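Local structure of DNA polymerase III, beta chain (2AWA) at residues V46-T51 with S92-V97; N68-S71 with D76-L79; T145-E150 with L202-N207; L304-G309 with D330-E335. The protein encircles DNA as a ring-shaped head-to-tail homodimer and probably tethers DNA polymerases and other proteins to it, conferring processivity on replication. All coordinates share one frame; numbering follows the deposited sequence.

Interaction 1: residues V46-T51 with S92-V97; sequences VKIDVT and SFFINV
V46 and F94 mark the nearest backbone approach, their CA atoms 8.8 Å apart, where strand residues 46-50 run past a turn of the helix that carries 92-97. No hydrogen bond crosses the gap, so side chains alone fill it. F94 does most of the reaching: with its CG anti to the backbone N (chi1 175°), the ring extends from the helix toward the sheet. V46 CG1 comes to 4.3 Å from F94 CD2, and I48 CD1 to 4.1 Å from F94 CE2; both methyls meet the ring obliquely, on the same CD2-CE2 side. In I48 the CG1 branch lies anti to the carbonyl carbon (chi1 -61°), and its extended CD1 approaches F94 from the opposite direction.

Strand alternation separates two chemistries. V46 and I48 turn to the helix, whereas K47 and D49 lie on the other side, joined by a salt bridge of 2.6 Å between K47 NZ and D49 OD2; the ammonium meets the syn side of the carboxylate, 29° out of its plane. L27 of helix 20-31, L89 and L127 also pack on F94, setting it within the core of the N-terminal domain. F93 and V97 of the same helix pack on V320 and L292 of the second subunit. The contact is apolar: it joins helix to sheet by dispersion and exclusion of water, with no polar bond to fix its direction.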
loop_
_atom_site.group_PDB
_atom_site.type_symbol
_atom_site.label_atom_id
_atom_site.label_comp_id
_atom_site.label_asym_id
_atom_site.label_seq_id
_atom_site.Cartn_x
_atom_site.Cartn_y
_atom_site.Cartn_z
ATOM N N VAL B 46 -5.544 -15.573 19.268
ATOM C CA VAL B 46 -4.519 -16.592 19.227
ATOM C C VAL B 46 -4.545 -17.292 20.566
ATOM O O VAL B 46 -4.872 -16.677 21.580
ATOM C CB VAL B 46 -3.108 -16.048 18.931
ATOM C CG1 VAL B 46 -2.742 -14.852 19.816
ATOM C CG2 VAL B 46 -2.065 -17.176 19.055
ATOM N N LYS B 47 -4.248 -18.588 20.538
ATOM C CA LYS B 47 -4.208 -19.431 21.717
ATOM C C LYS B 47 -2.769 -19.774 21.952
ATOM O O LYS B 47 -2.056 -20.113 21.012
ATOM C CB LYS B 47 -5.019 -20.709 21.492
ATOM C CG LYS B 47 -4.821 -21.814 22.529
ATOM C CD LYS B 47 -5.986 -22.788 22.471
ATOM C CE LYS B 47 -5.595 -24.214 22.815
ATOM N NZ LYS B 47 -5.167 -24.345 24.212
ATOM N N ILE B 48 -2.359 -19.698 23.217
ATOM C CA ILE B 48 -0.966 -19.838 23.619
ATOM C C ILE B 48 -0.848 -20.900 24.695
ATOM O O ILE B 48 -1.138 -20.636 25.867
ATOM C CB ILE B 48 -0.423 -18.508 24.166
ATOM C CG1 ILE B 48 -0.499 -17.439 23.087
ATOM C CG2 ILE B 48 1.028 -18.641 24.639
ATOM C CD1 ILE B 48 -0.354 -16.073 23.639
ATOM N N ASP B 49 -0.434 -22.095 24.287
ATOM C CA ASP B 49 -0.184 -23.202 25.201
ATOM C C ASP B 49 1.287 -23.225 25.549
ATOM O O ASP B 49 2.129 -23.151 24.665
ATOM C CB ASP B 49 -0.549 -24.534 24.554
ATOM C CG ASP B 49 -2.012 -24.882 24.722
ATOM O OD1 ASP B 49 -2.451 -25.058 25.890
ATOM O OD2 ASP B 49 -2.712 -25.000 23.688
ATOM N N VAL B 50 1.587 -23.345 26.834
ATOM C CA VAL B 50 2.945 -23.299 27.305
ATOM C C VAL B 50 3.207 -24.565 28.075
ATOM O O VAL B 50 2.619 -24.771 29.129
ATOM C CB VAL B 50 3.157 -22.104 28.233
ATOM C CG1 VAL B 50 4.584 -22.114 28.798
ATOM C CG2 VAL B 50 2.864 -20.821 27.496
ATOM N N THR B 51 4.088 -25.408 27.541
ATOM C CA THR B 51 4.460 -26.661 28.174
ATOM C C THR B 51 5.951 -26.655 28.493
ATOM O O THR B 51 6.658 -25.707 28.154
ATOM C CB THR B 51 4.120 -27.883 27.273
ATOM O OG1 THR B 51 4.762 -27.751 26.000
ATOM C CG2 THR B 51 2.612 -27.999 27.068
ATOM N N SER B 92 -4.662 -9.616 16.612
ATOM C CA SER B 92 -4.166 -8.354 16.025
ATOM C C SER B 92 -3.566 -7.447 17.069
ATOM O O SER B 92 -2.410 -7.040 16.960
ATOM C CB SER B 92 -5.272 -7.595 15.325
ATOM O OG SER B 92 -5.543 -8.196 14.094
ATOM N N PHE B 93 -4.356 -7.139 18.091
ATOM C CA PHE B 93 -3.921 -6.226 19.125
ATOM C C PHE B 93 -2.624 -6.713 19.792
ATOM O O PHE B 93 -1.643 -5.980 19.863
ATOM C CB PHE B 93 -5.027 -6.038 20.154
ATOM C CG PHE B 93 -4.777 -4.914 21.078
ATOM C CD1 PHE B 93 -4.676 -3.627 20.592
ATOM C CD2 PHE B 93 -4.629 -5.125 22.431
ATOM C CE1 PHE B 93 -4.423 -2.567 21.432
ATOM C CE2 PHE B 93 -4.377 -4.062 23.275
ATOM C CZ PHE B 93 -4.277 -2.780 22.766
ATOM N N PHE B 94 -2.623 -7.963 20.250
ATOM C CA PHE B 94 -1.494 -8.528 20.962
ATOM C C PHE B 94 -0.253 -8.385 20.127
ATOM O O PHE B 94 0.778 -7.866 20.598
ATOM C CB PHE B 94 -1.742 -10.010 21.266
ATOM C CG PHE B 94 -0.578 -10.706 21.903
ATOM C CD1 PHE B 94 0.010 -10.200 23.052
ATOM C CD2 PHE B 94 -0.082 -11.888 21.367
ATOM C CE1 PHE B 94 1.083 -10.860 23.653
ATOM C CE2 PHE B 94 0.978 -12.565 21.967
ATOM C CZ PHE B 94 1.567 -12.046 23.103
ATOM N N ILE B 95 -0.368 -8.822 18.877
ATOM C CA ILE B 95 0.742 -8.743 17.931
ATOM C C ILE B 95 1.258 -7.328 17.748
ATOM O O ILE B 95 2.464 -7.121 17.788
ATOM C CB ILE B 95 0.400 -9.379 16.577
ATOM C CG1 ILE B 95 0.348 -10.901 16.764
ATOM C CG2 ILE B 95 1.451 -9.005 15.532
ATOM C CD1 ILE B 95 -0.144 -11.701 15.563
ATOM N N ASN B 96 0.361 -6.364 17.566
ATOM C CA ASN B 96 0.768 -4.958 17.538
ATOM C C ASN B 96 1.530 -4.513 18.774
ATOM O O ASN B 96 2.467 -3.725 18.676
ATOM C CB ASN B 96 -0.443 -4.028 17.395
ATOM C CG ASN B 96 -0.931 -3.952 16.001
ATOM O OD1 ASN B 96 -0.142 -3.853 15.071
ATOM N ND2 ASN B 96 -2.239 -3.994 15.830
ATOM N N VAL B 97 1.098 -4.984 19.937
ATOM C CA VAL B 97 1.682 -4.539 21.183
ATOM C C VAL B 97 3.091 -5.097 21.310
ATOM O O VAL B 97 4.020 -4.352 21.598
ATOM C CB VAL B 97 0.809 -4.951 22.389
ATOM C CG1 VAL B 97 1.615 -4.925 23.702
ATOM C CG2 VAL B 97 -0.397 -4.056 22.474
#

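Interaction 2: residues N68-S71 with D76-L79; sequences NFIS and DAGL
L79 rests its CD2 methyl against the backbone of I70 and S71, 3.6 Å from I70 O and 3.8 Å from S71 C. The flat group nearby, the ring of F69, has S71 N 3.8 Å above one face, offset toward the rim; this ring takes no part in the contact, as expected from strand alternation, which sends I70 the other way. I70 supplies the side-chain half of the contact. Its CG2, anti to the backbone N, touches A77 CB at 3.8 Å and, more loosely, L79 CD2 at 4.2 Å, the I70 and L79 side chains passing at a slant. L79 brings its branch over because CG stands anti to the backbone N (chi1 174°). Between A77 and L79, G78 adopts positive phi (46°), and the chain bends so that both apolar residues face I70. A weak hydrogen bond between N74 N and S71 OG, and another in which D76 N donates to N74 OD1, tie down the intervening loop. Around this connection from strand 64-71 to strand 80-83, L22 and A26 of helix 20-31 and I18 of strand 15-19 pack on I70, while F16 of strand 15-19 and I55 of strand 54-60 pack on L79, so the contact lies where the two sheets of the N-terminal domain meet that helix.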
loop_
_atom_site.group_PDB
_atom_site.type_symbol
_atom_site.label_atom_id
_atom_site.label_comp_id
_atom_site.label_asym_id
_atom_site.label_seq_id
_atom_site.Cartn_x
_atom_site.Cartn_y
_atom_site.Cartn_z
ATOM N N ASN B 68 1.917 -23.362 15.397
ATOM C CA ASN B 68 3.322 -22.991 15.332
ATOM C C ASN B 68 3.983 -23.133 16.706
ATOM O O ASN B 68 3.682 -22.401 17.640
ATOM C CB ASN B 68 3.416 -21.555 14.848
ATOM C CG ASN B 68 4.759 -21.205 14.326
ATOM O OD1 ASN B 68 5.661 -22.041 14.224
ATOM N ND2 ASN B 68 4.910 -19.951 13.980
ATOM N N PHE B 69 4.897 -24.079 16.796
ATOM C CA PHE B 69 5.574 -24.418 18.034
ATOM C C PHE B 69 6.974 -23.776 18.112
ATOM O O PHE B 69 7.756 -23.861 17.171
ATOM C CB PHE B 69 5.652 -25.947 18.080
ATOM C CG PHE B 69 6.508 -26.497 19.152
ATOM C CD1 PHE B 69 6.071 -26.514 20.465
ATOM C CD2 PHE B 69 7.735 -27.068 18.848
ATOM C CE1 PHE B 69 6.858 -27.081 21.480
ATOM C CE2 PHE B 69 8.520 -27.645 19.850
ATOM C CZ PHE B 69 8.077 -27.644 21.167
ATOM N N ILE B 70 7.267 -23.124 19.233
ATOM C CA ILE B 70 8.622 -22.651 19.543
ATOM C C ILE B 70 9.158 -23.505 20.675
ATOM O O ILE B 70 8.650 -23.427 21.776
ATOM C CB ILE B 70 8.623 -21.175 20.032
ATOM C CG1 ILE B 70 7.873 -20.281 19.065
ATOM C CG2 ILE B 70 10.052 -20.670 20.219
ATOM C CD1 ILE B 70 7.495 -18.930 19.649
ATOM N N SER B 71 10.169 -24.321 20.425
ATOM C CA SER B 71 10.727 -25.169 21.493
ATOM C C SER B 71 11.695 -24.403 22.416
ATOM O O SER B 71 12.453 -23.533 21.966
ATOM C CB SER B 71 11.459 -26.376 20.922
ATOM O OG SER B 71 12.837 -26.109 20.806
ATOM N N ASP B 76 17.936 -19.747 19.229
ATOM C CA ASP B 76 17.571 -18.394 18.782
ATOM C C ASP B 76 16.401 -17.790 19.557
ATOM O O ASP B 76 16.250 -16.558 19.606
ATOM C CB ASP B 76 17.231 -18.395 17.285
ATOM C CG ASP B 76 18.422 -18.773 16.409
ATOM O OD1 ASP B 76 19.552 -18.911 16.935
ATOM O OD2 ASP B 76 18.220 -18.935 15.185
ATOM N N ALA B 77 15.568 -18.649 20.142
ATOM C CA ALA B 77 14.397 -18.185 20.882
ATOM C C ALA B 77 14.769 -17.497 22.186
ATOM O O ALA B 77 14.044 -16.634 22.648
ATOM C CB ALA B 77 13.452 -19.334 21.156
ATOM N N GLY B 78 15.889 -17.873 22.788
ATOM C CA GLY B 78 16.169 -17.451 24.159
ATOM C C GLY B 78 14.935 -17.631 25.040
ATOM O O GLY B 78 14.481 -16.685 25.691
ATOM N N LEU B 79 14.393 -18.850 25.041
ATOM C CA LEU B 79 13.113 -19.133 25.674
ATOM C C LEU B 79 13.346 -19.756 27.028
ATOM O O LEU B 79 13.887 -20.858 27.108
ATOM C CB LEU B 79 12.296 -20.086 24.805
ATOM C CG LEU B 79 10.967 -20.614 25.362
ATOM C CD1 LEU B 79 10.030 -19.496 25.841
ATOM C CD2 LEU B 79 10.271 -21.457 24.296
#

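Interaction 3: residues T145-E150 with L202-N207; sequences TPLILE and LTLEKN
L204 makes every side-chain contact between 202-207 and 145-150, meeting L147 and L149, and the residues ahead of it lead the chain there. L202 begins the segment in strand 196-203; its side chain packs on L153 and I157 of helix 151-161. T203 faces outward, where its OG1 forms a weak hydrogen bond with E186 OE2. At L204 the strand has ended, and the side chain turns inward with CG anti to the carbonyl carbon (chi1 -60°), so that its two methyls are shared out, one to each leucine of the other segment. L204 CD1 lies 4.1 Å from L147 CD1, and L204 CD2 lies 3.8 Å from L149 CD2. Each of these two leucines crosses L204 at about a right angle, and the touching atoms are all methyls. L147 gets there with CG anti to its backbone N (chi1 159°).

This is the central domain of the sliding ring, in which helices pack against two sheets: strand 147-150 is outermost in one sheet and leads directly into helix 151-161, with E150 as its N-cap residue, while strand 196-203 belongs to the other sheet. L204, just past the end of strand 196-203, therefore packs against the edge strand of the other sheet.

Past E205 the chain continues alongside strand 147-150. K206 O and I148 O share one water, which donates to both; each bond is weak, at 3.4 Å from the water oxygen to K206 O and likewise to I148 O. N207 closes the segment, its side chain directed to H184 and K185.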
loop_
_atom_site.group_PDB
_atom_site.type_symbol
_atom_site.label_atom_id
_atom_site.label_comp_id
_atom_site.label_asym_id
_atom_site.label_seq_id
_atom_site.Cartn_x
_atom_site.Cartn_y
_atom_site.Cartn_z
ATOM N N THR B 145 0.995 -42.796 6.896
ATOM C CA THR B 145 2.248 -42.667 6.157
ATOM C C THR B 145 2.256 -41.298 5.455
ATOM O O THR B 145 1.360 -40.996 4.657
ATOM C CB THR B 145 2.412 -43.786 5.106
ATOM O OG1 THR B 145 2.691 -45.037 5.767
ATOM C CG2 THR B 145 3.544 -43.448 4.112
ATOM N N PRO B 146 3.271 -40.469 5.753
ATOM C CA PRO B 146 3.329 -39.145 5.166
ATOM C C PRO B 146 3.752 -39.188 3.709
ATOM O O PRO B 146 4.374 -40.152 3.268
ATOM C CB PRO B 146 4.395 -38.444 6.003
ATOM C CG PRO B 146 5.280 -39.526 6.465
ATOM C CD PRO B 146 4.420 -40.737 6.638
ATOM N N LEU B 147 3.383 -38.158 2.969
ATOM C CA LEU B 147 3.902 -37.925 1.630
ATOM C C LEU B 147 4.872 -36.780 1.798
ATOM O O LEU B 147 4.533 -35.785 2.426
ATOM C CB LEU B 147 2.774 -37.530 0.664
ATOM C CG LEU B 147 3.123 -36.779 -0.638
ATOM C CD1 LEU B 147 3.854 -37.630 -1.638
ATOM C CD2 LEU B 147 1.874 -36.273 -1.273
ATOM N N ILE B 148 6.075 -36.904 1.255
ATOM C CA ILE B 148 7.075 -35.857 1.403
ATOM C C ILE B 148 7.327 -35.176 0.071
ATOM O O ILE B 148 7.717 -35.815 -0.890
ATOM C CB ILE B 148 8.386 -36.396 2.000
ATOM C CG1 ILE B 148 8.086 -37.141 3.298
ATOM C CG2 ILE B 148 9.361 -35.248 2.273
ATOM C CD1 ILE B 148 9.318 -37.540 4.085
ATOM N N LEU B 149 7.092 -33.870 0.028
ATOM C CA LEU B 149 7.368 -33.092 -1.167
ATOM C C LEU B 149 8.266 -31.927 -0.817
ATOM O O LEU B 149 8.117 -31.284 0.239
ATOM C CB LEU B 149 6.075 -32.562 -1.819
ATOM C CG LEU B 149 5.018 -33.611 -2.176
ATOM C CD1 LEU B 149 3.710 -32.973 -2.656
ATOM C CD2 LEU B 149 5.566 -34.582 -3.223
ATOM N N GLU B 150 9.202 -31.671 -1.724
ATOM C CA GLU B 150 10.000 -30.467 -1.685
ATOM C C GLU B 150 8.997 -29.287 -1.736
ATOM O O GLU B 150 8.081 -29.285 -2.551
ATOM C CB GLU B 150 11.002 -30.497 -2.859
ATOM C CG GLU B 150 12.155 -29.497 -2.777
ATOM N N LEU B 202 3.654 -33.854 -12.841
ATOM C CA LEU B 202 5.016 -34.245 -12.469
ATOM C C LEU B 202 5.080 -35.736 -12.323
ATOM O O LEU B 202 4.050 -36.375 -12.140
ATOM C CB LEU B 202 5.373 -33.713 -11.097
ATOM C CG LEU B 202 5.488 -32.221 -10.952
ATOM C CD1 LEU B 202 5.595 -31.919 -9.469
ATOM C CD2 LEU B 202 6.698 -31.701 -11.740
ATOM N N THR B 203 6.305 -36.267 -12.345
ATOM C CA THR B 203 6.582 -37.596 -11.837
ATOM C C THR B 203 7.390 -37.467 -10.550
ATOM O O THR B 203 8.457 -36.864 -10.544
ATOM C CB THR B 203 7.365 -38.419 -12.841
ATOM O OG1 THR B 203 6.621 -38.497 -14.061
ATOM C CG2 THR B 203 7.604 -39.816 -12.303
ATOM N N LEU B 204 6.873 -38.029 -9.458
ATOM C CA LEU B 204 7.554 -37.978 -8.168
ATOM C C LEU B 204 8.801 -38.844 -8.237
ATOM O O LEU B 204 8.753 -39.952 -8.776
ATOM C CB LEU B 204 6.625 -38.460 -7.047
ATOM C CG LEU B 204 5.310 -37.682 -6.826
ATOM C CD1 LEU B 204 4.565 -38.215 -5.608
ATOM C CD2 LEU B 204 5.542 -36.180 -6.673
ATOM N N GLU B 205 9.919 -38.340 -7.720
ATOM C CA GLU B 205 11.175 -39.107 -7.752
ATOM C C GLU B 205 11.056 -40.443 -6.989
ATOM O O GLU B 205 11.662 -41.439 -7.389
ATOM C CB GLU B 205 12.359 -38.280 -7.218
ATOM N N LYS B 206 10.264 -40.442 -5.913
ATOM C CA LYS B 206 9.977 -41.631 -5.101
ATOM C C LYS B 206 8.468 -41.950 -5.079
ATOM O O LYS B 206 7.618 -41.051 -5.192
ATOM C CB LYS B 206 10.499 -41.433 -3.667
ATOM N N ASN B 207 8.144 -43.231 -4.916
ATOM C CA ASN B 207 6.755 -43.699 -4.957
ATOM C C ASN B 207 5.990 -43.473 -3.662
ATOM O O ASN B 207 6.559 -43.535 -2.579
ATOM C CB ASN B 207 6.708 -45.190 -5.321
ATOM C CG ASN B 207 7.009 -45.435 -6.790
ATOM O OD1 ASN B 207 7.025 -44.491 -7.602
ATOM N ND2 ASN B 207 7.242 -46.692 -7.145
HETATM O O HOH W 1 7.418 -38.631 -2.807
#

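Interaction 4: residues L304-G309 with D330-E335; sequences LEIKDG and DQVTGE
V332 points its CB toward I306 and G309, and its two methyls divide the contact between them. CG1, anti to the backbone N (chi1 178°), meets I306 CG2 at 4.0 Å, a methyl-to-methyl contact in which the two side chains meet at an oblique angle. CG2, lying beside the backbone N, touches G309 O at 3.7 Å; this is van der Waals contact with a carbonyl oxygen, and no hydrogen bond spans the two segments. The backbones come nearest here, with G309 CA 5.6 Å from V332 CA. That approach depends on the turn D308-G309, where both residues have positive phi, at 49° and 90°; the G309 angles are ones glycine readily adopts. The turn is further held by a hydrogen bond from D308 N to D336 OD1. I276 and V311 pack on both I306 and V332, extending the apolar patch inward while its G309 side faces solvent. D330 and Q331, just before V332, both face T277 in a classic beta bulge on the edge strand 331-334. The whole is a beta-hairpin turn, joining strands 302-307 and 310-317, laid against the edge of the second sheet in the C-terminal domain.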
loop_
_atom_site.group_PDB
_atom_site.type_symbol
_atom_site.label_atom_id
_atom_site.label_comp_id
_atom_site.label_asym_id
_atom_site.label_seq_id
_atom_site.Cartn_x
_atom_site.Cartn_y
_atom_site.Cartn_z
ATOM N N LEU B 304 -7.684 -10.938 -31.502
ATOM C CA LEU B 304 -6.464 -11.235 -32.227
ATOM C C LEU B 304 -6.848 -11.495 -33.654
ATOM O O LEU B 304 -7.764 -12.284 -33.914
ATOM C CB LEU B 304 -5.745 -12.470 -31.683
ATOM C CG LEU B 304 -4.700 -12.265 -30.605
ATOM C CD1 LEU B 304 -3.901 -13.539 -30.425
ATOM C CD2 LEU B 304 -3.786 -11.116 -30.971
ATOM N N GLU B 305 -6.160 -10.819 -34.567
ATOM C CA GLU B 305 -6.292 -11.083 -35.984
ATOM C C GLU B 305 -4.971 -11.647 -36.507
ATOM O O GLU B 305 -3.918 -11.079 -36.293
ATOM C CB GLU B 305 -6.675 -9.797 -36.715
ATOM C CG GLU B 305 -7.202 -10.002 -38.128
ATOM C CD GLU B 305 -6.987 -8.773 -38.998
ATOM O OE1 GLU B 305 -7.192 -7.644 -38.494
ATOM O OE2 GLU B 305 -6.600 -8.929 -40.181
ATOM N N ILE B 306 -5.031 -12.785 -37.172
ATOM C CA ILE B 306 -3.837 -13.410 -37.719
ATOM C C ILE B 306 -3.984 -13.606 -39.235
ATOM O O ILE B 306 -4.661 -14.524 -39.663
ATOM C CB ILE B 306 -3.590 -14.769 -37.025
ATOM C CG1 ILE B 306 -3.585 -14.594 -35.497
ATOM C CG2 ILE B 306 -2.272 -15.391 -37.495
ATOM C CD1 ILE B 306 -4.134 -15.763 -34.765
ATOM N N LYS B 307 -3.360 -12.741 -40.026
ATOM C CA LYS B 307 -3.420 -12.819 -41.486
ATOM C C LYS B 307 -2.024 -12.840 -42.103
ATOM O O LYS B 307 -1.246 -11.896 -41.929
ATOM C CB LYS B 307 -4.207 -11.634 -42.072
ATOM N N ASP B 308 -1.732 -13.916 -42.830
ATOM C CA ASP B 308 -0.477 -14.110 -43.580
ATOM C C ASP B 308 0.803 -13.831 -42.771
ATOM O O ASP B 308 1.699 -13.121 -43.234
ATOM C CB ASP B 308 -0.500 -13.311 -44.901
ATOM C CG ASP B 308 0.368 -13.947 -45.998
ATOM N N GLY B 309 0.880 -14.403 -41.569
ATOM C CA GLY B 309 2.071 -14.288 -40.710
ATOM C C GLY B 309 2.049 -13.099 -39.762
ATOM O O GLY B 309 2.825 -13.041 -38.801
ATOM N N ASP B 330 7.897 -14.938 -32.805
ATOM C CA ASP B 330 8.969 -15.850 -33.178
ATOM C C ASP B 330 8.528 -16.659 -34.399
ATOM O O ASP B 330 9.300 -16.843 -35.326
ATOM C CB ASP B 330 9.338 -16.773 -31.992
ATOM C CG ASP B 330 10.469 -17.755 -32.318
ATOM O OD1 ASP B 330 11.550 -17.303 -32.757
ATOM O OD2 ASP B 330 10.289 -18.986 -32.123
ATOM N N GLN B 331 7.279 -17.106 -34.422
ATOM C CA GLN B 331 6.825 -18.055 -35.447
ATOM C C GLN B 331 5.308 -18.100 -35.562
ATOM O O GLN B 331 4.623 -18.141 -34.548
ATOM C CB GLN B 331 7.327 -19.462 -35.099
ATOM C CG GLN B 331 6.882 -20.543 -36.086
ATOM C CD GLN B 331 7.619 -21.864 -35.900
ATOM O OE1 GLN B 331 8.550 -22.173 -36.642
ATOM N NE2 GLN B 331 7.203 -22.648 -34.905
ATOM N N VAL B 332 4.788 -18.108 -36.785
ATOM C CA VAL B 332 3.365 -18.345 -37.006
ATOM C C VAL B 332 3.196 -19.439 -38.029
ATOM O O VAL B 332 3.714 -19.327 -39.134
ATOM C CB VAL B 332 2.645 -17.108 -37.531
ATOM C CG1 VAL B 332 1.171 -17.414 -37.788
ATOM C CG2 VAL B 332 2.787 -15.966 -36.553
ATOM N N THR B 333 2.485 -20.498 -37.656
ATOM C CA THR B 333 2.167 -21.581 -38.572
ATOM C C THR B 333 0.667 -21.711 -38.703
ATOM O O THR B 333 -0.089 -21.246 -37.853
ATOM C CB THR B 333 2.656 -22.954 -38.060
ATOM O OG1 THR B 333 1.978 -23.274 -36.840
ATOM C CG2 THR B 333 4.169 -22.980 -37.849
ATOM N N GLY B 334 0.248 -22.388 -39.762
ATOM C CA GLY B 334 -1.139 -22.774 -39.924
ATOM C C GLY B 334 -1.891 -21.756 -40.734
ATOM O O GLY B 334 -1.313 -21.090 -41.585
ATOM N N GLU B 335 -3.177 -21.615 -40.455
ATOM C CA GLU B 335 -4.030 -20.794 -41.291
ATOM C C GLU B 335 -4.440 -19.531 -40.579
ATOM O O GLU B 335 -4.222 -19.375 -39.385
ATOM C CB GLU B 335 -5.243 -21.585 -41.788
ATOM C CG GLU B 335 -6.056 -22.290 -40.714
ATOM C CD GLU B 335 -7.167 -23.151 -41.307
ATOM O OE1 GLU B 335 -7.064 -23.525 -42.510
ATOM O OE2 GLU B 335 -8.139 -23.449 -40.562
#

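Along the chain, interaction 2 is nested inside the loop closed by interaction 1, and interactions 3 and 4 follow in series. The first two share the N-terminal domain and one sheet, their centres about 14 Å and nearest atoms about 5 Å apart. Interaction 3, in the central domain, reaches that same sheet (strands 45-50 and 147-150), its centre about 35 Å from that of interaction 1. A second sheet (strands 196-203 and 331-334) runs from interaction 3 to interaction 4 in the C-terminal domain, centres about 42 Å apart. Interactions 1 and 4, centres about 60 Å apart, flank the chain's centre. Sheets continuous across domain borders thus link three domains into one arc, and two arcs complete the ring.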